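Local structure of chitin oligosaccharide binding protein NagB2 (Paenibacillus sp. FPU-7, 7EHU) at residues N45-L49 with A348-R354. The protein binds chitin oligosaccharides, N,N'-diacetylchitobiose and N,N',N''-triacetylchitotriose, as an extracellular solute-binding protein that probably delivers them to an ABC transporter. Where two conformers were deposited one is given. Numbering follows the deposited sequence.
Sequences NTLAL and ALGRDNR. With NAG (2-acetamido-2-deoxy-beta-D-glucopyranose), chain B.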
# COMPACT_ATOMS: atom_id res chain seq x y z
N ASN A 45 -16.08 -2.17 -7.39
CA ASN A 45 -15.75 -2.14 -8.82
C ASN A 45 -14.55 -3.04 -9.12
O ASN A 45 -14.50 -3.71 -10.16
CB ASN A 45 -15.48 -0.71 -9.28
CG ASN A 45 -16.73 0.14 -9.36
OD1 ASN A 45 -17.84 -0.36 -9.46
ND2 ASN A 45 -16.54 1.44 -9.33
N THR A 46 -13.58 -3.06 -8.20
CA THR A 46 -12.42 -3.93 -8.36
C THR A 46 -12.84 -5.38 -8.36
O THR A 46 -12.35 -6.18 -9.17
CB THR A 46 -11.42 -3.65 -7.24
OG1 THR A 46 -11.16 -2.25 -7.20
CG2 THR A 46 -10.10 -4.38 -7.47
N LEU A 47 -13.74 -5.74 -7.45
CA LEU A 47 -14.27 -7.10 -7.41
C LEU A 47 -15.03 -7.44 -8.69
O LEU A 47 -14.87 -8.53 -9.24
CB LEU A 47 -15.13 -7.30 -6.16
CG LEU A 47 -15.82 -8.66 -6.00
CD1 LEU A 47 -14.80 -9.80 -6.12
CD2 LEU A 47 -16.56 -8.73 -4.68
N ALA A 48 -15.85 -6.52 -9.18
CA ALA A 48 -16.63 -6.82 -10.38
C ALA A 48 -15.71 -7.04 -11.58
O ALA A 48 -15.96 -7.91 -12.42
CB ALA A 48 -17.62 -5.69 -10.66
N LEU A 49 -14.61 -6.29 -11.65
CA LEU A 49 -13.66 -6.48 -12.75
C LEU A 49 -12.99 -7.85 -12.64
O LEU A 49 -12.83 -8.56 -13.65
CB LEU A 49 -12.63 -5.37 -12.71
CG LEU A 49 -11.63 -5.28 -13.86
CD1 LEU A 49 -12.34 -5.16 -15.19
CD2 LEU A 49 -10.70 -4.11 -13.65
N ALA A 348 -9.62 -0.33 -15.23
CA ALA A 348 -9.36 -0.03 -13.82
C ALA A 348 -8.97 1.43 -13.62
O ALA A 348 -9.42 2.07 -12.66
CB ALA A 348 -8.26 -0.96 -13.28
N LEU A 349 -8.12 1.97 -14.51
CA LEU A 349 -7.75 3.37 -14.43
C LEU A 349 -8.93 4.28 -14.77
O LEU A 349 -9.17 5.27 -14.07
CB LEU A 349 -6.58 3.63 -15.39
CG LEU A 349 -6.14 5.09 -15.50
CD1 LEU A 349 -5.65 5.67 -14.19
CD2 LEU A 349 -5.07 5.24 -16.56
N GLY A 350 -9.67 3.96 -15.84
CA GLY A 350 -10.74 4.83 -16.30
C GLY A 350 -11.87 4.99 -15.30
O GLY A 350 -12.46 6.07 -15.22
N ARG A 351 -12.19 3.94 -14.53
CA ARG A 351 -13.31 3.98 -13.59
C ARG A 351 -12.89 4.26 -12.15
O ARG A 351 -13.51 5.07 -11.46
CB ARG A 351 -14.10 2.66 -13.61
CG ARG A 351 -15.31 2.68 -12.66
CD ARG A 351 -16.08 1.35 -12.66
NE ARG A 351 -17.02 1.25 -13.78
CZ ARG A 351 -18.25 0.76 -13.71
NH1 ARG A 351 -18.74 0.30 -12.56
NH2 ARG A 351 -19.00 0.72 -14.80
N ASP A 352 -11.89 3.56 -11.66
CA ASP A 352 -11.51 3.63 -10.26
C ASP A 352 -10.22 4.35 -10.05
O ASP A 352 -9.71 4.36 -8.93
CB ASP A 352 -11.39 2.25 -9.66
CG ASP A 352 -12.61 1.86 -8.96
OD1 ASP A 352 -13.58 2.67 -8.91
OD2 ASP A 352 -12.54 0.78 -8.39
N ASN A 353 -9.67 4.96 -11.11
CA ASN A 353 -8.46 5.72 -10.95
C ASN A 353 -7.37 4.82 -10.40
O ASN A 353 -6.50 5.28 -9.66
CB ASN A 353 -8.68 6.95 -10.07
CG ASN A 353 -9.26 8.11 -10.86
OD1 ASN A 353 -8.53 8.86 -11.51
ND2 ASN A 353 -10.56 8.22 -10.86
N ARG A 354 -7.44 3.52 -10.74
CA ARG A 354 -6.41 2.57 -10.30
C ARG A 354 -5.19 2.69 -11.21
O ARG A 354 -5.30 2.69 -12.44
CB ARG A 354 -6.98 1.14 -10.23
CG ARG A 354 -8.28 0.99 -9.36
CD ARG A 354 -8.47 -0.36 -8.61
NE ARG A 354 -8.78 -1.46 -9.54
CZ ARG A 354 -9.98 -1.69 -10.08
NH1 ARG A 354 -11.04 -0.92 -9.83
NH2 ARG A 354 -10.12 -2.68 -10.93
C1 NAG B . -9.40 -0.82 -4.41
C2 NAG B . -9.24 -0.52 -2.91
C3 NAG B . -7.78 -0.64 -2.48
C4 NAG B . -7.11 -1.88 -3.06
C5 NAG B . -7.45 -2.06 -4.53
C6 NAG B . -6.92 -3.35 -5.11
C7 NAG B . -10.79 1.13 -1.90
C8 NAG B . -11.09 2.60 -1.76
N2 NAG B . -9.71 0.83 -2.63
O1 NAG B . -10.74 -0.84 -4.76
O3 NAG B . -7.74 -0.62 -1.05
O4 NAG B . -5.70 -1.66 -3.06
O5 NAG B . -8.87 -2.07 -4.70
O6 NAG B . -7.22 -4.46 -4.28
O7 NAG B . -11.47 0.27 -1.35
O HOH W 1 -13.65 -0.46 -6.46
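Residues 45-49, in the first turn of helix 44-60, run roughly antiparallel to the last turn of helix 342-352: the two short axes make an angle of 148° and approach no closer than 11.1 Å, so side chains rather than backbones bridge the gap. Just past the helix end Asn-353 takes positive phi, and the chain turns so that Arg-354 reaches back toward Thr-46 and Leu-49. Asn-45 uses both ends of its amide: ND2 donates to Asp-352 OD1 (3.2 Å, nearly straight), while OD1 accepts a weak bond from Arg-351 NH1 at 3.3 Å. Within the 348-354 segment, Asp-352 OD2 forms a salt bridge with Arg-354 NH1 (2.7 Å). That guanidinium lies with one face against Thr-46 OG1 and its edge against Leu-49 CD2, which also packs on Ala-348 CB at 4.0 Å. Thr-46 OG1 shares a hydrogen bond with NAG O1 (2.8 Å), and Asn-38, Thr-42 and Trp-277 also hold this sugar. Water 1 accepts from Thr-46 N (3.1 Å) and donates to Asp-352 OD2 (2.5 Å) and, weakly, to NAG O1 (3.4 Å). Asp-352 thus ties the Asn-45 amide and Arg-354 guanidinium to the glycan pocket, its carboxylate reaching the sugar only weakly, through water, while Thr-46 binds it directly.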